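Local atomic coordinates of hypothetical protein PH1109 (Pyrococcus horikoshii, PDB entry 2D59), a protein that is of unknown function but belongs to the CoA-binding domain family, with a Rossmann-like fold built round a five-stranded parallel sheet. Residues V105-N110 and L125-N130; Y22-L27 and K77-D82; P69-I74 and M91-Q96. All blocks are in the same frame, centred on the assembly; numbering follows the deposited sequence.

Interaction 1: V105-N110 and L125-N130; sequences VWFQYN and LIIVAN
Trp106 and Val128 face each other in register on neighbouring parallel strands, and four backbone bonds zip 105-110 to 125-130. Val105 N gives to Ile126 O and Val128 N to Val105 O, both nearly straight; Phe107 N then gives to Val128 O at 2.8 Å. Asn130 N reaches Phe107 O through a more bent bond (132° at the hydrogen), where both chains leave the sheet.

The apolar contacts divide between the two faces. On one, Val128 CG1, anti to its backbone N (chi1 176°), sits over the centre of the six-membered ring of Trp106, 3.4 Å from the centroid, a close CH-pi contact. On the other, Val105 CG2 meets Leu125 CB at 4.0 Å, Phe107 CB lies against Ala129 CB, and Ile127 CG2 approaches Phe107 CD2 near the plane of the ring.

Beyond the strands the contact turns polar. The Tyr109 ring and the Asn130 side-chain amide stand 88° apart, and Tyr109 CE1 is 3.2 Å from the backbone oxygen Asn130 O. One water bridges Asn130 OD1 to Gln108 O, another bridges it to Asn110 N, so two water hydrogens hold that oxygen, while Asn130 ND2 binds Arg5 O.

Strand 126-129 is an edge strand of the parallel sheet, next to 104-107. Helix 114-122 covers the Val105 and Phe107 face in a beta-alpha-beta crossover, and helix 133-141 packs on Trp106, whose NE1 binds Arg131 O.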
ATOM      1  N   VAL A 105      -2.833   4.998  -4.261  1.00 23.63           N
ATOM      2  CA  VAL A 105      -2.849   5.026  -2.807  1.00 21.58           C
ATOM      3  C   VAL A 105      -3.804   3.888  -2.473  1.00 19.18           C
ATOM      4  O   VAL A 105      -4.947   3.874  -2.929  1.00 19.66           O
ATOM      5  CB  VAL A 105      -3.406   6.349  -2.243  1.00 23.66           C
ATOM      6  CG1 VAL A 105      -3.417   6.294  -0.716  1.00 23.13           C
ATOM      7  CG2 VAL A 105      -2.551   7.511  -2.713  1.00 31.71           C
ATOM      8  N   TRP A 106      -3.325   2.926  -1.701  1.00 18.47           N
ATOM      9  CA  TRP A 106      -4.135   1.775  -1.344  1.00 17.00           C
ATOM     10  C   TRP A 106      -4.425   1.740   0.152  1.00 16.21           C
ATOM     11  O   TRP A 106      -3.529   1.496   0.957  1.00 18.68           O
ATOM     12  CB  TRP A 106      -3.407   0.496  -1.773  1.00 17.02           C
ATOM     13  CG  TRP A 106      -4.223  -0.757  -1.656  1.00 17.55           C
ATOM     14  CD1 TRP A 106      -4.835  -1.236  -0.533  1.00 18.20           C
ATOM     15  CD2 TRP A 106      -4.491  -1.710  -2.695  1.00 15.10           C
ATOM     16  NE1 TRP A 106      -5.463  -2.425  -0.806  1.00 16.78           N
ATOM     17  CE2 TRP A 106      -5.267  -2.742  -2.123  1.00 15.78           C
ATOM     18  CE3 TRP A 106      -4.143  -1.796  -4.051  1.00 15.93           C
ATOM     19  CZ2 TRP A 106      -5.712  -3.845  -2.862  1.00 17.28           C
ATOM     20  CZ3 TRP A 106      -4.584  -2.896  -4.786  1.00 18.03           C
ATOM     21  CH2 TRP A 106      -5.359  -3.905  -4.187  1.00 17.12           C
ATOM     22  N   PHE A 107      -5.681   1.995   0.513  1.00 17.01           N
ATOM     23  CA  PHE A 107      -6.110   1.978   1.908  1.00 17.71           C
ATOM     24  C   PHE A 107      -6.527   0.565   2.305  1.00 20.48           C
ATOM     25  O   PHE A 107      -7.529   0.043   1.814  1.00 18.10           O
ATOM     26  CB  PHE A 107      -7.300   2.924   2.105  1.00 17.94           C
ATOM     27  CG  PHE A 107      -6.946   4.386   2.017  1.00 16.72           C
ATOM     28  CD1 PHE A 107      -6.556   5.095   3.152  1.00 18.20           C
ATOM     29  CD2 PHE A 107      -7.019   5.058   0.802  1.00 19.37           C
ATOM     30  CE1 PHE A 107      -6.249   6.455   3.075  1.00 17.65           C
ATOM     31  CE2 PHE A 107      -6.714   6.419   0.714  1.00 19.49           C
ATOM     32  CZ  PHE A 107      -6.329   7.116   1.854  1.00 20.98           C
ATOM     33  N   GLN A 108      -5.755  -0.057   3.188  1.00 16.13           N
ATOM     34  CA  GLN A 108      -6.077  -1.399   3.655  1.00 18.07           C
ATOM     35  C   GLN A 108      -7.274  -1.285   4.604  1.00 17.70           C
ATOM     36  O   GLN A 108      -7.719  -0.182   4.924  1.00 20.29           O
ATOM     37  CB  GLN A 108      -4.875  -2.004   4.384  1.00 15.95           C
ATOM     38  CG  GLN A 108      -3.673  -2.320   3.496  1.00 15.99           C
ATOM     39  CD  GLN A 108      -3.766  -3.678   2.825  1.00 17.73           C
ATOM     40  OE1 GLN A 108      -4.220  -4.652   3.430  1.00 22.54           O
ATOM     41  NE2 GLN A 108      -3.310  -3.757   1.582  1.00 13.56           N
ATOM     42  N   TYR A 109      -7.793  -2.420   5.053  1.00 19.62           N
ATOM     43  CA  TYR A 109      -8.942  -2.427   5.950  1.00 21.49           C
ATOM     44  C   TYR A 109      -8.771  -1.538   7.184  1.00 23.28           C
ATOM     45  O   TYR A 109      -7.716  -1.528   7.819  1.00 24.42           O
ATOM     46  CB  TYR A 109      -9.253  -3.862   6.388  1.00 24.52           C
ATOM     47  CG  TYR A 109      -9.677  -4.768   5.251  1.00 25.05           C
ATOM     48  CD1 TYR A 109     -10.740  -4.419   4.421  1.00 30.52           C
ATOM     49  CD2 TYR A 109      -9.023  -5.980   5.012  1.00 29.36           C
ATOM     50  CE1 TYR A 109     -11.145  -5.250   3.380  1.00 30.31           C
ATOM     51  CE2 TYR A 109      -9.422  -6.820   3.970  1.00 30.39           C
ATOM     52  CZ  TYR A 109     -10.485  -6.446   3.162  1.00 33.26           C
ATOM     53  OH  TYR A 109     -10.903  -7.271   2.139  1.00 37.98           O
ATOM     54  N   ASN A 110      -9.823  -0.790   7.498  1.00 24.48           N
ATOM     55  CA  ASN A 110      -9.857   0.096   8.658  1.00 26.27           C
ATOM     56  C   ASN A 110      -8.773   1.171   8.697  1.00 25.60           C
ATOM     57  O   ASN A 110      -8.253   1.488   9.766  1.00 25.74           O
ATOM     58  CB  ASN A 110      -9.787  -0.735   9.944  1.00 33.84           C
ATOM     59  CG  ASN A 110     -10.886  -1.778  10.027  1.00 41.25           C
ATOM     60  OD1 ASN A 110     -10.953  -2.693   9.206  1.00 53.00           O
ATOM     61  ND2 ASN A 110     -11.757  -1.643  11.020  1.00 48.51           N
ATOM     62  N   LEU A 125      -3.983  10.846  -7.997  1.00 30.41           N
ATOM     63  CA  LEU A 125      -3.688   9.498  -7.521  1.00 30.00           C
ATOM     64  C   LEU A 125      -4.908   8.596  -7.600  1.00 27.38           C
ATOM     65  O   LEU A 125      -6.014   9.000  -7.247  1.00 28.62           O
ATOM     66  CB  LEU A 125      -3.203   9.542  -6.070  1.00 29.03           C
ATOM     67  CG  LEU A 125      -1.789  10.060  -5.806  1.00 35.65           C
ATOM     68  CD1 LEU A 125      -0.790   9.014  -6.246  1.00 40.04           C
ATOM     69  CD2 LEU A 125      -1.566  11.378  -6.534  1.00 32.86           C
ATOM     70  N   ILE A 126      -4.698   7.371  -8.072  1.00 25.71           N
ATOM     71  CA  ILE A 126      -5.774   6.397  -8.164  1.00 24.71           C
ATOM     72  C   ILE A 126      -6.006   5.910  -6.739  1.00 23.19           C
ATOM     73  O   ILE A 126      -5.051   5.708  -5.995  1.00 21.49           O
ATOM     74  CB  ILE A 126      -5.366   5.207  -9.032  1.00 26.69           C
ATOM     75  CG1 ILE A 126      -5.047   5.688 -10.448  1.00 29.76           C
ATOM     76  CG2 ILE A 126      -6.481   4.178  -9.061  1.00 26.12           C
ATOM     77  CD1 ILE A 126      -4.486   4.604 -11.341  1.00 31.41           C
ATOM     78  N   ILE A 127      -7.267   5.718  -6.364  1.00 22.10           N
ATOM     79  CA  ILE A 127      -7.587   5.285  -5.011  1.00 22.23           C
ATOM     80  C   ILE A 127      -8.215   3.898  -4.912  1.00 22.36           C
ATOM     81  O   ILE A 127      -9.232   3.608  -5.548  1.00 22.28           O
ATOM     82  CB  ILE A 127      -8.534   6.300  -4.336  1.00 23.56           C
ATOM     83  CG1 ILE A 127      -7.887   7.687  -4.356  1.00 28.70           C
ATOM     84  CG2 ILE A 127      -8.834   5.883  -2.892  1.00 21.46           C
ATOM     85  CD1 ILE A 127      -8.808   8.797  -3.927  1.00 36.24           C
ATOM     86  N   VAL A 128      -7.583   3.035  -4.127  1.00 21.85           N
ATOM     87  CA  VAL A 128      -8.109   1.703  -3.871  1.00 19.59           C
ATOM     88  C   VAL A 128      -8.396   1.799  -2.381  1.00 21.85           C
ATOM     89  O   VAL A 128      -7.547   2.259  -1.614  1.00 17.12           O
ATOM     90  CB  VAL A 128      -7.069   0.594  -4.147  1.00 17.24           C
ATOM     91  CG1 VAL A 128      -7.653  -0.767  -3.778  1.00 17.20           C
ATOM     92  CG2 VAL A 128      -6.671   0.613  -5.619  1.00 18.10           C
ATOM     93  N   ALA A 129      -9.592   1.407  -1.964  1.00 22.03           N
ATOM     94  CA  ALA A 129      -9.925   1.533  -0.552  1.00 20.07           C
ATOM     95  C   ALA A 129     -10.753   0.406   0.034  1.00 21.79           C
ATOM     96  O   ALA A 129     -11.710  -0.089  -0.576  1.00 20.83           O
ATOM     97  CB  ALA A 129     -10.619   2.869  -0.312  1.00 21.33           C
ATOM     98  N   ASN A 130     -10.370   0.029   1.249  1.00 18.27           N
ATOM     99  CA  ASN A 130     -11.011  -1.036   1.999  1.00 19.79           C
ATOM    100  C   ASN A 130     -10.924  -2.376   1.278  1.00 18.31           C
ATOM    101  O   ASN A 130     -11.920  -3.076   1.096  1.00 18.49           O
ATOM    102  CB  ASN A 130     -12.464  -0.682   2.309  1.00 23.40           C
ATOM    103  CG  ASN A 130     -12.930  -1.287   3.615  1.00 28.88           C
ATOM    104  OD1 ASN A 130     -12.230  -1.198   4.626  1.00 30.06           O
ATOM    105  ND2 ASN A 130     -14.109  -1.898   3.608  1.00 30.96           N
TER
HETATM  106  O   HOH W   1     -10.457   1.364   4.944  1.00 35.08           O
HETATM  107  O   HOH W   2     -12.994  -5.395   0.136  1.00 30.19           O
HETATM  108  O   HOH W   3     -12.633  -0.528   7.274  1.00 56.28           O

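Interaction 2: Y22-L27 and K77-D82; sequences YKKIAL and KIEVVD
Glu79 CG lies anti to its carbonyl carbon (chi1 -54°) and its chain then runs extended (chi2 169°), which carries the carboxylate to the backbone of 22-27; Tyr22 CG, also anti to its carbonyl carbon (chi1 -57°), is placed toward Glu79, and ring atom CD1 comes beside Glu79 CB. Lys24 N gives a nearly straight bond to Glu79 OE1 at 3.0 Å, on the anti side and somewhat out of the carboxylate plane, and Lys23 N adds a weak one. Glu79 CD lies in plane at the Tyr22 ring edge, 3.5 Å from CD1, while Tyr22 CB rests on Val80 CG2.

Lys24 O in turn accepts from both Glu79 N and Val80 N, so the residue is gripped at its N-H and at its carbonyl. The bent Lys24 chain passes Lys77, CE 3.6 Å from Lys77 CD, and its NZ ends at Asp51 and Tyr53.

From there the parallel pairing is regular: Ala26 N binds Val80 O, and Asp82 N binds Ala26 O at 2.8 Å. Ala26 CB presses tightly on Ile78 CG2 at 3.5 Å, and on the other face Ile25 CG2 lies beside Asp82 CB. Strand 24-28, flanked by 51-55 and 80-83, gives the strand order 2-1-3 of a Rossmann-like sheet.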
ATOM      1  N   TYR A  22       1.741  -2.282 -11.597  1.00 23.73           N
ATOM      2  CA  TYR A  22       2.574  -1.666 -10.571  1.00 22.00           C
ATOM      3  C   TYR A  22       3.186  -2.696  -9.625  1.00 26.06           C
ATOM      4  O   TYR A  22       2.481  -3.364  -8.866  1.00 25.25           O
ATOM      5  CB  TYR A  22       1.753  -0.644  -9.781  1.00 24.22           C
ATOM      6  CG  TYR A  22       1.139   0.428 -10.654  1.00 30.55           C
ATOM      7  CD1 TYR A  22       1.941   1.271 -11.425  1.00 31.29           C
ATOM      8  CD2 TYR A  22      -0.245   0.596 -10.717  1.00 26.64           C
ATOM      9  CE1 TYR A  22       1.380   2.254 -12.241  1.00 33.35           C
ATOM     10  CE2 TYR A  22      -0.815   1.576 -11.530  1.00 34.56           C
ATOM     11  CZ  TYR A  22       0.002   2.399 -12.287  1.00 36.05           C
ATOM     12  OH  TYR A  22      -0.557   3.366 -13.092  1.00 35.02           O
ATOM     13  N   LYS A  23       4.511  -2.815  -9.681  1.00 24.45           N
ATOM     14  CA  LYS A  23       5.241  -3.757  -8.841  1.00 24.16           C
ATOM     15  C   LYS A  23       6.061  -3.057  -7.761  1.00 22.44           C
ATOM     16  O   LYS A  23       6.607  -3.718  -6.882  1.00 22.15           O
ATOM     17  CB  LYS A  23       6.177  -4.616  -9.698  1.00 26.94           C
ATOM     18  CG  LYS A  23       5.475  -5.414 -10.782  1.00 29.08           C
ATOM     19  CD  LYS A  23       4.448  -6.367 -10.191  1.00 27.76           C
ATOM     20  CE  LYS A  23       3.752  -7.167 -11.281  1.00 29.76           C
ATOM     21  NZ  LYS A  23       2.712  -8.084 -10.728  1.00 27.37           N
ATOM     22  N   LYS A  24       6.151  -1.731  -7.835  1.00 18.83           N
ATOM     23  CA  LYS A  24       6.919  -0.953  -6.861  1.00 23.07           C
ATOM     24  C   LYS A  24       5.993  -0.511  -5.731  1.00 21.24           C
ATOM     25  O   LYS A  24       5.242   0.460  -5.870  1.00 21.19           O
ATOM     26  CB  LYS A  24       7.535   0.277  -7.537  1.00 22.85           C
ATOM     27  CG  LYS A  24       8.244  -0.023  -8.847  1.00 29.86           C
ATOM     28  CD  LYS A  24       9.483  -0.878  -8.650  1.00 35.66           C
ATOM     29  CE  LYS A  24      10.596  -0.093  -7.978  1.00 41.35           C
ATOM     30  NZ  LYS A  24      11.845  -0.896  -7.886  1.00 37.97           N
ATOM     31  N   ILE A  25       6.057  -1.222  -4.609  1.00 19.83           N
ATOM     32  CA  ILE A  25       5.197  -0.929  -3.469  1.00 18.44           C
ATOM     33  C   ILE A  25       5.897  -0.376  -2.237  1.00 21.21           C
ATOM     34  O   ILE A  25       6.896  -0.927  -1.777  1.00 20.25           O
ATOM     35  CB  ILE A  25       4.435  -2.193  -2.981  1.00 18.74           C
ATOM     36  CG1 ILE A  25       3.906  -2.994  -4.165  1.00 25.06           C
ATOM     37  CG2 ILE A  25       3.282  -1.790  -2.060  1.00 17.75           C
ATOM     38  CD1 ILE A  25       4.929  -3.929  -4.725  1.00 34.76           C
ATOM     39  N   ALA A  26       5.357   0.717  -1.710  1.00 21.12           N
ATOM     40  CA  ALA A  26       5.859   1.310  -0.484  1.00 20.07           C
ATOM     41  C   ALA A  26       4.816   0.840   0.527  1.00 21.90           C
ATOM     42  O   ALA A  26       3.644   1.216   0.439  1.00 22.35           O
ATOM     43  CB  ALA A  26       5.866   2.829  -0.583  1.00 23.23           C
ATOM     44  N   LEU A  27       5.226   0.001   1.470  1.00 18.02           N
ATOM     45  CA  LEU A  27       4.285  -0.524   2.450  1.00 16.54           C
ATOM     46  C   LEU A  27       4.445   0.199   3.781  1.00 21.84           C
ATOM     47  O   LEU A  27       5.376  -0.067   4.545  1.00 21.00           O
ATOM     48  CB  LEU A  27       4.500  -2.035   2.603  1.00 18.99           C
ATOM     49  CG  LEU A  27       3.377  -2.838   3.264  1.00 20.27           C
ATOM     50  CD1 LEU A  27       3.242  -4.204   2.586  1.00 19.94           C
ATOM     51  CD2 LEU A  27       3.664  -2.985   4.748  1.00 21.41           C
ATOM     52  N   LYS A  77      11.815   4.358  -7.294  1.00 32.32           N
ATOM     53  CA  LYS A  77      10.505   4.906  -7.620  1.00 34.87           C
ATOM     54  C   LYS A  77       9.424   4.050  -6.976  1.00 33.55           C
ATOM     55  O   LYS A  77       9.547   2.826  -6.896  1.00 30.27           O
ATOM     56  CB  LYS A  77      10.287   4.953  -9.139  1.00 41.05           C
ATOM     57  CG  LYS A  77      10.031   3.601  -9.801  1.00 47.05           C
ATOM     58  CD  LYS A  77      11.302   2.791 -10.004  1.00 58.01           C
ATOM     59  CE  LYS A  77      12.192   3.397 -11.084  1.00 60.61           C
ATOM     60  NZ  LYS A  77      12.788   4.696 -10.671  1.00 65.82           N
ATOM     61  N   ILE A  78       8.371   4.705  -6.507  1.00 31.92           N
ATOM     62  CA  ILE A  78       7.255   4.016  -5.870  1.00 27.98           C
ATOM     63  C   ILE A  78       5.998   4.270  -6.679  1.00 26.02           C
ATOM     64  O   ILE A  78       5.717   5.406  -7.058  1.00 28.23           O
ATOM     65  CB  ILE A  78       7.044   4.520  -4.432  1.00 27.22           C
ATOM     66  CG1 ILE A  78       8.234   4.097  -3.576  1.00 26.49           C
ATOM     67  CG2 ILE A  78       5.761   3.952  -3.849  1.00 26.83           C
ATOM     68  CD1 ILE A  78       8.446   2.590  -3.530  1.00 28.42           C
ATOM     69  N   GLU A  79       5.243   3.209  -6.945  1.00 27.30           N
ATOM     70  CA  GLU A  79       4.015   3.334  -7.719  1.00 21.38           C
ATOM     71  C   GLU A  79       2.782   3.205  -6.831  1.00 26.10           C
ATOM     72  O   GLU A  79       1.810   3.942  -6.998  1.00 25.48           O
ATOM     73  CB  GLU A  79       3.993   2.276  -8.819  1.00 23.65           C
ATOM     74  CG  GLU A  79       5.237   2.317  -9.706  1.00 25.69           C
ATOM     75  CD  GLU A  79       5.359   1.114 -10.619  1.00 27.00           C
ATOM     76  OE1 GLU A  79       5.257  -0.026 -10.123  1.00 25.21           O
ATOM     77  OE2 GLU A  79       5.572   1.307 -11.833  1.00 31.28           O
ATOM     78  N   VAL A  80       2.833   2.274  -5.882  1.00 23.72           N
ATOM     79  CA  VAL A  80       1.714   2.051  -4.972  1.00 19.21           C
ATOM     80  C   VAL A  80       2.098   2.256  -3.509  1.00 23.81           C
ATOM     81  O   VAL A  80       3.093   1.709  -3.029  1.00 22.56           O
ATOM     82  CB  VAL A  80       1.144   0.611  -5.109  1.00 19.76           C
ATOM     83  CG1 VAL A  80      -0.046   0.429  -4.167  1.00 18.76           C
ATOM     84  CG2 VAL A  80       0.732   0.338  -6.548  1.00 19.86           C
ATOM     85  N   VAL A  81       1.308   3.057  -2.807  1.00 19.65           N
ATOM     86  CA  VAL A  81       1.540   3.289  -1.390  1.00 18.36           C
ATOM     87  C   VAL A  81       0.446   2.516  -0.657  1.00 19.37           C
ATOM     88  O   VAL A  81      -0.720   2.919  -0.631  1.00 21.22           O
ATOM     89  CB  VAL A  81       1.464   4.785  -1.036  1.00 21.25           C
ATOM     90  CG1 VAL A  81       1.670   4.972   0.462  1.00 25.52           C
ATOM     91  CG2 VAL A  81       2.534   5.550  -1.803  1.00 30.57           C
ATOM     92  N   ASP A  82       0.848   1.391  -0.075  1.00 19.70           N
ATOM     93  CA  ASP A  82      -0.043   0.480   0.637  1.00 18.93           C
ATOM     94  C   ASP A  82      -0.078   0.842   2.119  1.00 19.18           C
ATOM     95  O   ASP A  82       0.884   0.594   2.845  1.00 19.34           O
ATOM     96  CB  ASP A  82       0.482  -0.941   0.422  1.00 18.48           C
ATOM     97  CG  ASP A  82      -0.502  -2.003   0.830  1.00 16.28           C
ATOM     98  OD1 ASP A  82      -1.719  -1.728   0.838  1.00 18.93           O
ATOM     99  OD2 ASP A  82      -0.044  -3.128   1.120  1.00 19.06           O
TER

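Interaction 3: P69-I74 and M91-Q96; sequences PSVLDI and MEYVEQ
Gln96 reaches out of helix 87-100 to Ser70 and Val71 and covers most of the contact from its side. Its CB packs against Val71 CB at 3.9 Å. CG, anti to the carbonyl carbon (chi1 -79°), points the chain toward the loop and passes 3.8 Å from Ser70 OG. Beyond it the chain is extended (chi2 175°), which brings CD to 3.1 Å from the same hydroxyl oxygen. At the tip OE1 accepts from Val71 N at 2.7 Å, the donor tilted from the plane of the amide carbonyl and the bond fairly straight, 160° at the hydrogen. Ser70 OG lies 2.8 Å from that oxygen, in a weak bond at most. The other branch, NE2, is 3.5 Å from Ser70 OG and has a weak bond to a water that donates firmly to Pro69 O; the same water also lies within a weak bond of Tyr93 OH.

Apolar side chains flank the tip: Val71 CG2 approaches Tyr93 CD2 at 4.3 Å, while Leu72 CD2 rests against the backbone oxygen of Gln96, a methyl-to-carbonyl contact. Val71 and Tyr93 both reach on to Val28 of strand 24-28, and Leu72 touches Lys99 and Lys100.

On the loop side Ser70 OG accepts from Leu72 N, an ST turn at the start of 71-73. A glutamine amide oxygen thus takes the N-H of Val71, the middle residue of this turn, tying the segment leading to strand 80-83 to the helix that follows that strand in the Rossmann-like domain.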
ATOM      1  N   PRO A  69      11.862   5.550   7.333  1.00 30.91           N
ATOM      2  CA  PRO A  69      10.959   6.287   8.223  1.00 32.31           C
ATOM      3  C   PRO A  69       9.895   7.079   7.465  1.00 32.43           C
ATOM      4  O   PRO A  69       8.878   7.469   8.035  1.00 36.03           O
ATOM      5  CB  PRO A  69      11.912   7.187   9.005  1.00 32.64           C
ATOM      6  CG  PRO A  69      12.961   7.495   7.993  1.00 32.34           C
ATOM      7  CD  PRO A  69      13.210   6.148   7.344  1.00 32.64           C
ATOM      8  N   SER A  70      10.137   7.308   6.178  1.00 32.29           N
ATOM      9  CA  SER A  70       9.211   8.050   5.329  1.00 33.43           C
ATOM     10  C   SER A  70       9.234   7.535   3.894  1.00 33.05           C
ATOM     11  O   SER A  70      10.239   6.993   3.435  1.00 36.28           O
ATOM     12  CB  SER A  70       9.568   9.538   5.334  1.00 33.68           C
ATOM     13  OG  SER A  70       8.923  10.217   4.270  1.00 34.90           O
ATOM     14  N   VAL A  71       8.122   7.712   3.188  1.00 31.40           N
ATOM     15  CA  VAL A  71       8.020   7.270   1.803  1.00 28.99           C
ATOM     16  C   VAL A  71       9.017   8.003   0.908  1.00 34.01           C
ATOM     17  O   VAL A  71       9.580   7.420  -0.020  1.00 34.25           O
ATOM     18  CB  VAL A  71       6.596   7.497   1.242  1.00 31.59           C
ATOM     19  CG1 VAL A  71       6.562   7.166  -0.239  1.00 27.81           C
ATOM     20  CG2 VAL A  71       5.596   6.636   1.997  1.00 32.40           C
ATOM     21  N   LEU A  72       9.232   9.283   1.193  1.00 34.33           N
ATOM     22  CA  LEU A  72      10.153  10.096   0.408  1.00 36.39           C
ATOM     23  C   LEU A  72      11.614   9.680   0.567  1.00 37.76           C
ATOM     24  O   LEU A  72      12.447  10.003  -0.281  1.00 36.50           O
ATOM     25  CB  LEU A  72       9.996  11.574   0.778  1.00 35.32           C
ATOM     26  CG  LEU A  72       8.683  12.237   0.351  1.00 43.56           C
ATOM     27  CD1 LEU A  72       8.658  13.683   0.822  1.00 39.67           C
ATOM     28  CD2 LEU A  72       8.546  12.169  -1.163  1.00 45.04           C
ATOM     29  N   ASP A  73      11.924   8.965   1.645  1.00 36.74           N
ATOM     30  CA  ASP A  73      13.294   8.518   1.889  1.00 36.47           C
ATOM     31  C   ASP A  73      13.689   7.351   0.993  1.00 38.87           C
ATOM     32  O   ASP A  73      14.873   7.060   0.826  1.00 40.83           O
ATOM     33  CB  ASP A  73      13.477   8.115   3.355  1.00 37.43           C
ATOM     34  CG  ASP A  73      13.322   9.283   4.303  1.00 42.10           C
ATOM     35  OD1 ASP A  73      13.919  10.345   4.035  1.00 44.82           O
ATOM     36  OD2 ASP A  73      12.614   9.137   5.320  1.00 47.20           O
ATOM     37  N   ILE A  74      12.695   6.678   0.424  1.00 34.37           N
ATOM     38  CA  ILE A  74      12.956   5.547  -0.455  1.00 33.27           C
ATOM     39  C   ILE A  74      13.643   6.028  -1.728  1.00 37.40           C
ATOM     40  O   ILE A  74      13.133   6.901  -2.426  1.00 37.86           O
ATOM     41  CB  ILE A  74      11.643   4.830  -0.828  1.00 29.92           C
ATOM     42  CG1 ILE A  74      10.976   4.306   0.441  1.00 25.61           C
ATOM     43  CG2 ILE A  74      11.923   3.690  -1.795  1.00 29.51           C
ATOM     44  CD1 ILE A  74       9.567   3.779   0.230  1.00 27.53           C
ATOM     45  N   MET A  91      -3.051  10.840   6.302  1.00 27.51           N
ATOM     46  CA  MET A  91      -2.856  12.129   5.649  1.00 30.05           C
ATOM     47  C   MET A  91      -1.375  12.418   5.424  1.00 27.10           C
ATOM     48  O   MET A  91      -0.963  12.768   4.322  1.00 27.49           O
ATOM     49  CB  MET A  91      -3.478  13.251   6.483  1.00 33.84           C
ATOM     50  CG  MET A  91      -3.291  14.639   5.885  1.00 31.76           C
ATOM     51  SD  MET A  91      -3.953  14.792   4.209  1.00 37.89           S
ATOM     52  CE  MET A  91      -5.618  15.368   4.557  1.00 32.19           C
ATOM     53  N   GLU A  92      -0.576  12.262   6.473  1.00 30.52           N
ATOM     54  CA  GLU A  92       0.855  12.516   6.371  1.00 32.75           C
ATOM     55  C   GLU A  92       1.485  11.671   5.263  1.00 33.01           C
ATOM     56  O   GLU A  92       2.275  12.172   4.466  1.00 28.20           O
ATOM     57  CB  GLU A  92       1.540  12.224   7.712  1.00 36.40           C
ATOM     58  CG  GLU A  92       1.519  10.764   8.124  1.00 50.27           C
ATOM     59  CD  GLU A  92       2.002  10.546   9.544  1.00 54.92           C
ATOM     60  OE1 GLU A  92       3.131  10.979   9.867  1.00 59.06           O
ATOM     61  OE2 GLU A  92       1.252   9.938  10.336  1.00 53.26           O
ATOM     62  N   TYR A  93       1.122  10.394   5.206  1.00 31.48           N
ATOM     63  CA  TYR A  93       1.670   9.501   4.195  1.00 28.81           C
ATOM     64  C   TYR A  93       1.124   9.756   2.796  1.00 30.04           C
ATOM     65  O   TYR A  93       1.792   9.465   1.804  1.00 29.78           O
ATOM     66  CB  TYR A  93       1.445   8.044   4.607  1.00 27.80           C
ATOM     67  CG  TYR A  93       2.283   7.657   5.802  1.00 26.07           C
ATOM     68  CD1 TYR A  93       1.699   7.425   7.045  1.00 24.26           C
ATOM     69  CD2 TYR A  93       3.671   7.573   5.700  1.00 30.69           C
ATOM     70  CE1 TYR A  93       2.478   7.119   8.159  1.00 26.15           C
ATOM     71  CE2 TYR A  93       4.457   7.272   6.804  1.00 27.32           C
ATOM     72  CZ  TYR A  93       3.856   7.046   8.030  1.00 28.65           C
ATOM     73  OH  TYR A  93       4.632   6.755   9.128  1.00 33.86           O
ATOM     74  N   VAL A  94      -0.089  10.294   2.710  1.00 28.69           N
ATOM     75  CA  VAL A  94      -0.669  10.605   1.410  1.00 30.71           C
ATOM     76  C   VAL A  94       0.109  11.780   0.828  1.00 30.47           C
ATOM     77  O   VAL A  94       0.434  11.796  -0.357  1.00 30.56           O
ATOM     78  CB  VAL A  94      -2.160  10.992   1.525  1.00 32.59           C
ATOM     79  CG1 VAL A  94      -2.655  11.568   0.205  1.00 33.58           C
ATOM     80  CG2 VAL A  94      -2.979   9.770   1.895  1.00 35.77           C
ATOM     81  N   GLU A  95       0.402  12.762   1.674  1.00 33.07           N
ATOM     82  CA  GLU A  95       1.156  13.933   1.254  1.00 36.52           C
ATOM     83  C   GLU A  95       2.524  13.482   0.752  1.00 35.86           C
ATOM     84  O   GLU A  95       3.051  14.024  -0.221  1.00 36.29           O
ATOM     85  CB  GLU A  95       1.304  14.907   2.427  1.00 37.39           C
ATOM     86  CG  GLU A  95      -0.021  15.513   2.872  1.00 40.61           C
ATOM     87  CD  GLU A  95       0.105  16.382   4.109  1.00 43.61           C
ATOM     88  OE1 GLU A  95      -0.903  17.011   4.494  1.00 43.89           O
ATOM     89  OE2 GLU A  95       1.204  16.436   4.698  1.00 46.46           O
ATOM     90  N   GLN A  96       3.090  12.480   1.420  1.00 34.06           N
ATOM     91  CA  GLN A  96       4.382  11.929   1.032  1.00 32.61           C
ATOM     92  C   GLN A  96       4.249  11.230  -0.314  1.00 33.49           C
ATOM     93  O   GLN A  96       5.070  11.420  -1.209  1.00 34.39           O
ATOM     94  CB  GLN A  96       4.871  10.927   2.079  1.00 32.43           C
ATOM     95  CG  GLN A  96       5.476  11.550   3.322  1.00 33.48           C
ATOM     96  CD  GLN A  96       5.833  10.512   4.363  1.00 32.40           C
ATOM     97  OE1 GLN A  96       6.208   9.386   4.031  1.00 35.67           O
ATOM     98  NE2 GLN A  96       5.728  10.885   5.633  1.00 35.23           N
TER
HETATM   99  O   HOH W   4       6.704   9.224   8.482  1.00 50.61           O

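All three contacts belong to one CoA-binding domain. Interactions 1 and 2 share the parallel sheet, their centres about 12 Å apart: strands 80-83 and 104-107 are neighbours, bonded from Trp106 N to Val81 O and from Gln108 NE2 to Asp82 OD1. Interaction 3 lies at the periphery, its centre about 12 Å from that of interaction 2 and about 15 Å from that of interaction 1, and meets them through Ile74 on Ala26 and Val94 on Phe107. Along the chain interactions 2 and 3 alternate their segments, and both close before interaction 1 opens. Helix 87-100, one side of interaction 3, connects strand 80-83 to strand 104-107, so the three contacts belong to one continuous sheet-and-helix core.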